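Local coordinates for protein cycloalternan-forming enzyme (Listeria monocytogenes serovar 1/2a, PDB 5F7U) that is a multidomain member of glycoside hydrolase family 31, built round a TIM barrel with added beta-rich domains, that binds glycans and magnesium ions, at residues 375-384 with 435-446; 422-430 with 520-529. The protein carries 1 engineered substitution. All coordinates share one frame; numbering follows the deposited sequence.

Contact 1 (375-384 with 435-446); sequences DRESDVSSAL and KWTDPKGMVDSV. With MG (magnesium ion), chain J.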
loop_
_atom_site.group_PDB
_atom_site.type_symbol
_atom_site.label_atom_id
_atom_site.label_comp_id
_atom_site.label_asym_id
_atom_site.label_seq_id
_atom_site.Cartn_x
_atom_site.Cartn_y
_atom_site.Cartn_z
ATOM N N ASP A 375 -20.206 21.993 -0.885
ATOM C CA ASP A 375 -19.640 23.270 -1.317
ATOM C C ASP A 375 -20.168 24.467 -0.555
ATOM O O ASP A 375 -19.999 25.607 -1.001
ATOM C CB ASP A 375 -19.860 23.481 -2.835
ATOM C CG ASP A 375 -21.325 23.775 -3.188
ATOM O OD1 ASP A 375 -22.249 23.222 -2.538
ATOM O OD2 ASP A 375 -21.549 24.547 -4.151
ATOM N N ARG A 376 -20.816 24.213 0.576
ATOM C CA ARG A 376 -21.369 25.293 1.394
ATOM C C ARG A 376 -21.576 24.804 2.813
ATOM O O ARG A 376 -21.593 23.602 3.067
ATOM C CB ARG A 376 -22.687 25.819 0.794
ATOM C CG ARG A 376 -23.783 24.762 0.636
ATOM C CD ARG A 376 -24.837 25.249 -0.365
ATOM N NE ARG A 376 -24.374 25.045 -1.742
ATOM C CZ ARG A 376 -24.802 25.718 -2.810
ATOM N NH1 ARG A 376 -25.704 26.693 -2.698
ATOM N NH2 ARG A 376 -24.304 25.432 -4.007
ATOM N N GLU A 377 -21.740 25.747 3.733
ATOM C CA GLU A 377 -21.948 25.410 5.137
ATOM C C GLU A 377 -23.114 24.460 5.367
ATOM O O GLU A 377 -23.001 23.539 6.174
ATOM C CB GLU A 377 -22.150 26.688 5.933
ATOM C CG GLU A 377 -20.812 27.259 6.327
ATOM C CD GLU A 377 -20.848 28.730 6.708
ATOM O OE1 GLU A 377 -21.859 29.444 6.474
ATOM O OE2 GLU A 377 -19.801 29.169 7.209
ATOM N N SER A 378 -24.225 24.661 4.659
ATOM C CA SER A 378 -25.386 23.784 4.871
ATOM C C SER A 378 -25.107 22.354 4.430
ATOM O O SER A 378 -25.697 21.427 4.981
ATOM C CB SER A 378 -26.644 24.311 4.194
ATOM O OG SER A 378 -26.450 24.574 2.815
ATOM N N ASP A 379 -24.212 22.178 3.451
ATOM C CA ASP A 379 -23.790 20.817 3.048
ATOM C C ASP A 379 -23.005 20.153 4.173
ATOM O O ASP A 379 -23.174 18.949 4.438
ATOM C CB ASP A 379 -22.902 20.819 1.773
ATOM C CG ASP A 379 -23.691 21.057 0.465
ATOM O OD1 ASP A 379 -24.934 20.962 0.472
ATOM O OD2 ASP A 379 -23.066 21.324 -0.591
ATOM N N VAL A 380 -22.124 20.923 4.812
ATOM C CA VAL A 380 -21.309 20.406 5.924
ATOM C C VAL A 380 -22.238 20.064 7.107
ATOM O O VAL A 380 -22.137 18.965 7.656
ATOM C CB VAL A 380 -20.186 21.384 6.336
ATOM C CG1 VAL A 380 -19.485 20.921 7.616
ATOM C CG2 VAL A 380 -19.159 21.521 5.218
ATOM N N SER A 381 -23.136 20.985 7.472
ATOM C CA SER A 381 -24.116 20.718 8.540
ATOM C C SER A 381 -24.940 19.467 8.270
ATOM O O SER A 381 -25.145 18.652 9.176
ATOM C CB SER A 381 -25.032 21.916 8.757
ATOM O OG SER A 381 -24.230 23.007 9.136
ATOM N N SER A 382 -25.400 19.320 7.027
ATOM C CA SER A 382 -26.188 18.148 6.631
ATOM C C SER A 382 -25.379 16.874 6.727
ATOM O O SER A 382 -25.908 15.877 7.193
ATOM C CB SER A 382 -26.771 18.282 5.223
ATOM O OG SER A 382 -27.731 19.319 5.215
ATOM N N ALA A 383 -24.112 16.897 6.278
ATOM C CA ALA A 383 -23.238 15.724 6.410
ATOM C C ALA A 383 -23.064 15.304 7.867
ATOM O O ALA A 383 -23.142 14.109 8.188
ATOM C CB ALA A 383 -21.873 15.972 5.757
ATOM N N LEU A 384 -22.856 16.279 8.751
ATOM C CA LEU A 384 -22.710 15.971 10.186
ATOM C C LEU A 384 -24.009 15.452 10.793
ATOM O O LEU A 384 -23.998 14.486 11.565
ATOM C CB LEU A 384 -22.202 17.185 10.981
ATOM C CG LEU A 384 -20.842 17.754 10.516
ATOM C CD1 LEU A 384 -20.552 19.062 11.237
ATOM C CD2 LEU A 384 -19.680 16.757 10.644
ATOM N N LYS A 435 -21.883 31.145 0.640
ATOM C CA LYS A 435 -21.746 29.720 0.955
ATOM C C LYS A 435 -20.980 29.430 2.246
ATOM O O LYS A 435 -21.169 28.359 2.857
ATOM C CB LYS A 435 -21.116 28.983 -0.233
ATOM C CG LYS A 435 -22.028 28.983 -1.450
ATOM C CD LYS A 435 -21.320 28.508 -2.716
ATOM C CE LYS A 435 -22.274 28.624 -3.890
ATOM N NZ LYS A 435 -21.553 28.531 -5.191
ATOM N N TRP A 436 -20.156 30.386 2.675
ATOM C CA TRP A 436 -19.321 30.213 3.856
ATOM C C TRP A 436 -19.337 31.492 4.659
ATOM O O TRP A 436 -18.451 32.334 4.511
ATOM C CB TRP A 436 -17.885 29.870 3.483
ATOM C CG TRP A 436 -17.756 28.718 2.562
ATOM C CD1 TRP A 436 -17.537 28.784 1.214
ATOM C CD2 TRP A 436 -17.866 27.328 2.886
ATOM N NE1 TRP A 436 -17.475 27.516 0.684
ATOM C CE2 TRP A 436 -17.690 26.607 1.682
ATOM C CE3 TRP A 436 -18.097 26.612 4.080
ATOM C CZ2 TRP A 436 -17.722 25.208 1.634
ATOM C CZ3 TRP A 436 -18.126 25.213 4.033
ATOM C CH2 TRP A 436 -17.948 24.530 2.819
ATOM N N THR A 437 -20.336 31.633 5.510
ATOM C CA THR A 437 -20.470 32.873 6.288
ATOM C C THR A 437 -19.591 32.863 7.550
ATOM O O THR A 437 -19.325 33.929 8.118
ATOM C CB THR A 437 -21.927 33.150 6.716
ATOM O OG1 THR A 437 -22.370 32.097 7.577
ATOM C CG2 THR A 437 -22.843 33.298 5.519
ATOM N N ASP A 438 -19.165 31.676 8.002
ATOM C CA ASP A 438 -18.341 31.575 9.211
ATOM C C ASP A 438 -17.467 30.308 9.157
ATOM O O ASP A 438 -17.807 29.319 9.803
ATOM C CB ASP A 438 -19.252 31.586 10.461
ATOM C CG ASP A 438 -18.490 31.416 11.781
ATOM O OD1 ASP A 438 -17.247 31.592 11.841
ATOM O OD2 ASP A 438 -19.174 31.103 12.785
ATOM N N PRO A 439 -16.349 30.339 8.388
ATOM C CA PRO A 439 -15.524 29.119 8.267
ATOM C C PRO A 439 -14.988 28.597 9.612
ATOM O O PRO A 439 -14.964 27.375 9.852
ATOM C CB PRO A 439 -14.374 29.551 7.335
ATOM C CG PRO A 439 -14.932 30.695 6.558
ATOM C CD PRO A 439 -15.841 31.421 7.520
ATOM N N LYS A 440 -14.603 29.511 10.493
ATOM C CA LYS A 440 -14.149 29.155 11.844
ATOM C C LYS A 440 -15.234 28.367 12.584
ATOM O O LYS A 440 -14.968 27.304 13.133
ATOM C CB LYS A 440 -13.813 30.436 12.618
ATOM C CG LYS A 440 -12.779 30.271 13.705
ATOM C CD LYS A 440 -12.271 31.636 14.177
ATOM C CE LYS A 440 -13.146 32.247 15.252
ATOM N NZ LYS A 440 -12.474 33.410 15.905
ATOM N N GLY A 441 -16.464 28.874 12.581
ATOM C CA GLY A 441 -17.579 28.184 13.237
ATOM C C GLY A 441 -17.916 26.857 12.595
ATOM O O GLY A 441 -18.285 25.909 13.270
ATOM N N MET A 442 -17.775 26.795 11.272
ATOM C CA MET A 442 -18.017 25.560 10.540
ATOM C C MET A 442 -17.011 24.499 10.997
ATOM O O MET A 442 -17.404 23.355 11.283
ATOM C CB MET A 442 -17.940 25.829 9.016
ATOM C CG MET A 442 -18.153 24.613 8.099
ATOM S SD MET A 442 -16.713 23.539 7.922
ATOM C CE MET A 442 -15.614 24.627 7.021
ATOM N N VAL A 443 -15.727 24.867 11.057
ATOM C CA VAL A 443 -14.679 23.916 11.487
ATOM C C VAL A 443 -14.926 23.466 12.943
ATOM O O VAL A 443 -14.817 22.274 13.267
ATOM C CB VAL A 443 -13.266 24.501 11.259
ATOM C CG1 VAL A 443 -12.188 23.628 11.909
ATOM C CG2 VAL A 443 -12.984 24.637 9.755
ATOM N N ASP A 444 -15.319 24.412 13.796
ATOM C CA ASP A 444 -15.626 24.096 15.192
ATOM C C ASP A 444 -16.734 23.059 15.300
ATOM O O ASP A 444 -16.663 22.160 16.148
ATOM C CB ASP A 444 -16.021 25.361 15.974
ATOM C CG ASP A 444 -14.856 26.286 16.217
ATOM O OD1 ASP A 444 -13.699 25.847 16.219
ATOM O OD2 ASP A 444 -15.095 27.480 16.452
ATOM N N SER A 445 -17.735 23.161 14.421
ATOM C CA SER A 445 -18.848 22.209 14.445
ATOM C C SER A 445 -18.407 20.822 13.962
ATOM O O SER A 445 -18.917 19.818 14.446
ATOM C CB SER A 445 -20.056 22.732 13.661
ATOM O OG SER A 445 -19.838 22.610 12.257
ATOM N N VAL A 446 -17.441 20.768 13.043
ATOM C CA VAL A 446 -16.852 19.467 12.633
ATOM C C VAL A 446 -16.122 18.835 13.831
ATOM O O VAL A 446 -16.278 17.647 14.109
ATOM C CB VAL A 446 -15.908 19.591 11.400
ATOM C CG1 VAL A 446 -15.202 18.265 11.086
ATOM C CG2 VAL A 446 -16.678 20.076 10.177
HETATM MG MG MG J . -23.310 21.317 -2.774
HETATM O O HOH W 1 -17.747 26.669 -2.139
HETATM O O HOH W 2 -19.887 26.411 -5.250
HETATM O O HOH W 3 -25.225 22.362 -2.595
HETATM O O HOH W 4 -22.225 22.813 11.086
HETATM O O HOH W 5 -24.597 19.405 -2.457
HETATM O O HOH W 6 -22.929 21.431 -5.065
#
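The W436 indole lies with one face against the R376-E377 backbone: R376 CA and E377 N sit 3.6 Å above its plane, toward the rim, while V380 CG2 meets its edge. K435 CE covers one face of the R376 guanidinium, whose edge meets D375 OD1 in plane; NE and NH2 grip OD1 and OD2 side-on in a salt bridge, with OD2 tilted from the plane. D375 OD1 also binds the magnesium ion at 2.2 Å, with D379 OD2, three waters and E373 completing the site.

E377 takes part in every direct hydrogen bond between the segments. Its chain, extended beyond CG, places the carboxylate over the turn that precedes helix 439-448. OE1 accepts from T437 OG1 through its syn lone pair and from T437 N, 41° out of the carboxylate plane; OE2 takes D438 N at 2.7 Å, again syn. Three donors thus fix the group's rotation. E377 N donates to K435 O (2.8 Å).

V380 CG1 rests on M442 SD (3.8 Å) and V446 CG2. The helix segments run nearly parallel, 10° apart and 10.5 Å between axes, as consecutive outer helices of the TIM barrel; V380, W436 and M442 reach L399 on strand 396-399.

Contact 2 (422-430 with 520-529); sequences GEAFSYDDF and SQREYLLTEV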
loop_
_atom_site.group_PDB
_atom_site.type_symbol
_atom_site.label_atom_id
_atom_site.label_comp_id
_atom_site.label_asym_id
_atom_site.label_seq_id
_atom_site.Cartn_x
_atom_site.Cartn_y
_atom_site.Cartn_z
ATOM N N GLY A 422 2.508 39.383 -2.790
ATOM C CA GLY A 422 2.323 38.079 -2.134
ATOM C C GLY A 422 2.174 38.116 -0.624
ATOM O O GLY A 422 2.417 37.109 0.045
ATOM N N GLU A 423 1.773 39.274 -0.093
ATOM C CA GLU A 423 1.539 39.460 1.343
ATOM C C GLU A 423 0.423 38.512 1.782
ATOM O O GLU A 423 -0.524 38.258 1.025
ATOM C CB GLU A 423 1.183 40.930 1.657
ATOM C CG GLU A 423 2.364 41.894 1.542
ATOM C CD GLU A 423 1.979 43.363 1.343
ATOM O OE1 GLU A 423 0.797 43.740 1.525
ATOM O OE2 GLU A 423 2.882 44.165 0.993
ATOM N N ALA A 424 0.558 37.969 2.985
ATOM C CA ALA A 424 -0.390 36.977 3.496
ATOM C C ALA A 424 -1.594 37.640 4.146
ATOM O O ALA A 424 -1.490 38.765 4.665
ATOM C CB ALA A 424 0.299 36.037 4.473
ATOM N N PHE A 425 -2.737 36.953 4.080
ATOM C CA PHE A 425 -3.950 37.352 4.791
ATOM C C PHE A 425 -4.017 36.727 6.186
ATOM O O PHE A 425 -3.421 35.663 6.441
ATOM C CB PHE A 425 -5.204 36.924 4.010
ATOM C CG PHE A 425 -5.405 37.659 2.718
ATOM C CD1 PHE A 425 -4.820 37.197 1.534
ATOM C CD2 PHE A 425 -6.186 38.813 2.674
ATOM C CE1 PHE A 425 -5.000 37.887 0.337
ATOM C CE2 PHE A 425 -6.371 39.504 1.474
ATOM C CZ PHE A 425 -5.774 39.040 0.306
ATOM N N SER A 426 -4.738 37.403 7.077
ATOM C CA SER A 426 -5.176 36.844 8.351
ATOM C C SER A 426 -6.687 36.655 8.221
ATOM O O SER A 426 -7.281 37.116 7.221
ATOM C CB SER A 426 -4.840 37.802 9.501
ATOM O OG SER A 426 -3.450 38.069 9.553
ATOM N N TYR A 427 -7.301 35.979 9.208
ATOM C CA TYR A 427 -8.759 35.746 9.217
ATOM C C TYR A 427 -9.596 37.050 9.199
ATOM O O TYR A 427 -10.610 37.131 8.490
ATOM C CB TYR A 427 -9.151 34.923 10.437
ATOM C CG TYR A 427 -10.552 34.341 10.394
ATOM C CD1 TYR A 427 -10.830 33.217 9.615
ATOM C CD2 TYR A 427 -11.599 34.902 11.148
ATOM C CE1 TYR A 427 -12.105 32.665 9.581
ATOM C CE2 TYR A 427 -12.885 34.361 11.109
ATOM C CZ TYR A 427 -13.123 33.229 10.337
ATOM O OH TYR A 427 -14.381 32.662 10.265
ATOM N N ASP A 428 -9.140 38.040 9.972
ATOM C CA ASP A 428 -9.785 39.356 10.108
ATOM C C ASP A 428 -9.811 40.181 8.831
ATOM O O ASP A 428 -10.562 41.155 8.749
ATOM C CB ASP A 428 -9.093 40.185 11.201
ATOM C CG ASP A 428 -9.327 39.636 12.594
ATOM O OD1 ASP A 428 -10.161 38.716 12.759
ATOM O OD2 ASP A 428 -8.660 40.122 13.540
ATOM N N ASP A 429 -8.976 39.820 7.855
ATOM C CA ASP A 429 -8.955 40.529 6.568
ATOM C C ASP A 429 -10.205 40.250 5.731
ATOM O O ASP A 429 -10.523 41.008 4.819
ATOM C CB ASP A 429 -7.691 40.175 5.768
ATOM C CG ASP A 429 -6.426 40.832 6.323
ATOM O OD1 ASP A 429 -6.478 41.991 6.812
ATOM O OD2 ASP A 429 -5.358 40.192 6.250
ATOM N N PHE A 430 -10.907 39.156 6.031
ATOM C CA PHE A 430 -12.020 38.710 5.183
ATOM C C PHE A 430 -13.370 39.095 5.740
ATOM O O PHE A 430 -13.541 39.167 6.958
ATOM C CB PHE A 430 -11.959 37.202 4.996
ATOM C CG PHE A 430 -10.711 36.732 4.334
ATOM C CD1 PHE A 430 -10.524 36.910 2.954
ATOM C CD2 PHE A 430 -9.717 36.095 5.078
ATOM C CE1 PHE A 430 -9.365 36.456 2.332
ATOM C CE2 PHE A 430 -8.553 35.640 4.461
ATOM C CZ PHE A 430 -8.383 35.811 3.082
ATOM N N SER A 520 2.943 30.380 3.777
ATOM C CA SER A 520 2.514 31.559 4.566
ATOM C C SER A 520 1.095 32.032 4.188
ATOM O O SER A 520 0.357 32.557 5.031
ATOM C CB SER A 520 3.512 32.729 4.473
ATOM O OG SER A 520 3.449 33.392 3.216
ATOM N N GLN A 521 0.721 31.831 2.924
ATOM C CA GLN A 521 -0.578 32.266 2.416
ATOM C C GLN A 521 -1.703 31.423 2.987
ATOM O O GLN A 521 -2.849 31.866 3.052
ATOM C CB GLN A 521 -0.618 32.191 0.887
ATOM C CG GLN A 521 0.400 33.083 0.189
ATOM C CD GLN A 521 0.252 33.015 -1.312
ATOM O OE1 GLN A 521 0.452 31.958 -1.910
ATOM N NE2 GLN A 521 -0.112 34.131 -1.929
ATOM N N ARG A 522 -1.354 30.200 3.378
ATOM C CA ARG A 522 -2.283 29.265 3.992
ATOM C C ARG A 522 -2.215 29.231 5.518
ATOM O O ARG A 522 -3.021 28.530 6.134
ATOM C CB ARG A 522 -2.046 27.832 3.461
ATOM C CG ARG A 522 -2.611 27.590 2.077
ATOM C CD ARG A 522 -1.541 27.721 1.016
ATOM N NE ARG A 522 -2.084 27.468 -0.323
ATOM C CZ ARG A 522 -1.695 28.106 -1.417
ATOM N NH1 ARG A 522 -2.271 27.834 -2.595
ATOM N NH2 ARG A 522 -0.755 29.038 -1.330
ATOM N N GLU A 523 -1.284 29.979 6.127
ATOM C CA GLU A 523 -1.093 29.914 7.585
ATOM C C GLU A 523 -2.395 30.114 8.372
ATOM O O GLU A 523 -2.694 29.337 9.290
ATOM C CB GLU A 523 -0.045 30.932 8.051
ATOM C CG GLU A 523 0.399 30.719 9.495
ATOM C CD GLU A 523 1.060 31.941 10.119
ATOM O OE1 GLU A 523 1.826 32.645 9.434
ATOM O OE2 GLU A 523 0.825 32.215 11.317
ATOM N N TYR A 524 -3.166 31.148 8.014
ATOM C CA TYR A 524 -4.388 31.483 8.746
ATOM C C TYR A 524 -5.408 30.325 8.811
ATOM O O TYR A 524 -6.191 30.251 9.759
ATOM C CB TYR A 524 -5.029 32.775 8.194
ATOM C CG TYR A 524 -5.933 32.555 7.005
ATOM C CD1 TYR A 524 -5.397 32.381 5.718
ATOM C CD2 TYR A 524 -7.333 32.530 7.157
ATOM C CE1 TYR A 524 -6.231 32.169 4.621
ATOM C CE2 TYR A 524 -8.177 32.322 6.056
ATOM C CZ TYR A 524 -7.618 32.142 4.799
ATOM O OH TYR A 524 -8.439 31.932 3.705
ATOM N N LEU A 525 -5.371 29.422 7.820
ATOM C CA LEU A 525 -6.266 28.259 7.781
ATOM C C LEU A 525 -5.989 27.332 8.949
ATOM O O LEU A 525 -6.904 26.729 9.507
ATOM C CB LEU A 525 -6.147 27.491 6.446
ATOM C CG LEU A 525 -6.487 28.307 5.175
ATOM C CD1 LEU A 525 -6.000 27.577 3.928
ATOM C CD2 LEU A 525 -7.986 28.596 5.066
ATOM N N LEU A 526 -4.721 27.265 9.326
ATOM C CA LEU A 526 -4.275 26.419 10.428
ATOM C C LEU A 526 -4.372 27.150 11.774
ATOM O O LEU A 526 -4.942 26.621 12.727
ATOM C CB LEU A 526 -2.853 25.931 10.149
ATOM C CG LEU A 526 -2.754 24.877 9.029
ATOM C CD1 LEU A 526 -1.403 24.948 8.351
ATOM C CD2 LEU A 526 -2.991 23.476 9.552
ATOM N N THR A 527 -3.853 28.372 11.839
ATOM C CA THR A 527 -3.741 29.065 13.122
ATOM C C THR A 527 -5.097 29.593 13.619
ATOM O O THR A 527 -5.370 29.548 14.825
ATOM C CB THR A 527 -2.703 30.201 13.066
ATOM O OG1 THR A 527 -3.065 31.120 12.042
ATOM C CG2 THR A 527 -1.318 29.648 12.749
ATOM N N GLU A 528 -5.937 30.077 12.696
ATOM C CA GLU A 528 -7.193 30.754 13.056
ATOM C C GLU A 528 -8.451 29.968 12.672
ATOM O O GLU A 528 -9.391 29.874 13.467
ATOM C CB GLU A 528 -7.232 32.154 12.433
ATOM C CG GLU A 528 -6.019 33.002 12.799
ATOM C CD GLU A 528 -6.052 34.376 12.196
ATOM O OE1 GLU A 528 -6.426 35.307 12.937
ATOM O OE2 GLU A 528 -5.693 34.537 11.001
ATOM N N VAL A 529 -8.490 29.430 11.456
ATOM C CA VAL A 529 -9.646 28.629 11.027
ATOM C C VAL A 529 -9.617 27.262 11.720
ATOM O O VAL A 529 -10.670 26.668 11.980
ATOM C CB VAL A 529 -9.736 28.492 9.481
ATOM C CG1 VAL A 529 -10.999 27.752 9.074
ATOM C CG2 VAL A 529 -9.719 29.861 8.814
HETATM O O HOH W 7 3.482 36.272 2.690
HETATM O O HOH W 8 -1.837 35.947 0.125
HETATM O O HOH W 9 -2.116 33.230 6.231
HETATM O O HOH W 10 -2.852 34.651 2.539
HETATM O O HOH W 11 -2.921 34.970 10.577
HETATM O O HOH W 12 -6.912 37.879 12.132
#
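Y427 N donates to E528 OE2 in the one direct hydrogen bond between the two segments (2.8 Å, N-H...O angle 163°). The donor comes from above the carboxylate plane, 41° out of it, while Y427 CB lies against the same carboxylate.

Water supplies the other polar links. One molecule donates to F425 O and S520 O and accepts from Y524 N; a second joins F425 N to Q521 O; a third donates to G422 O and S520 OG, which are also bonded to W517. Near the opposite end, a water spans D428 N and E528 OE1.

The segments belong to the TIM-barrel domain: 422-430 is part of the long loop between strand 396-399 and helix 439-448, and runs along 520-529, which includes the short helix 523-527 and leads toward strand 534-536.

Most apolar contacts involve Y524 or Y427. With Y524 CG between backbone N and carbonyl carbon (chi1 85°), the ring is set against F430, whose CE2 lies over one face, 3.6 Å from Y524 CZ; the ring planes are inclined at 34°. The Y524 hydroxyl is bonded to Y409 O. Y427 turns its ring edge to Y524 CD2, and its CD1 meets V529 CG2 at 3.6 Å.

How the contacts relate
Both contacts are partly buried and lie in the TIM-barrel domain, their centres about 18 Å apart, with segments that alternate along the chain. Contact 1 joins two outer helices of the barrel and the turns that lead into them, whereas contact 2 fastens a loop to a segment with a short helix. The chemistry follows: contact 1 relies on direct bonds to a carboxylate, beside a metal site and an apolar helix interface, while contact 2 is linked mainly through water and aromatic rings. They meet where Y427 OH lies 3.2 Å from K440 N, probably a hydrogen bond, and V443 CG1 packs on V529 O, placing helix 439-448 against both segments of contact 2.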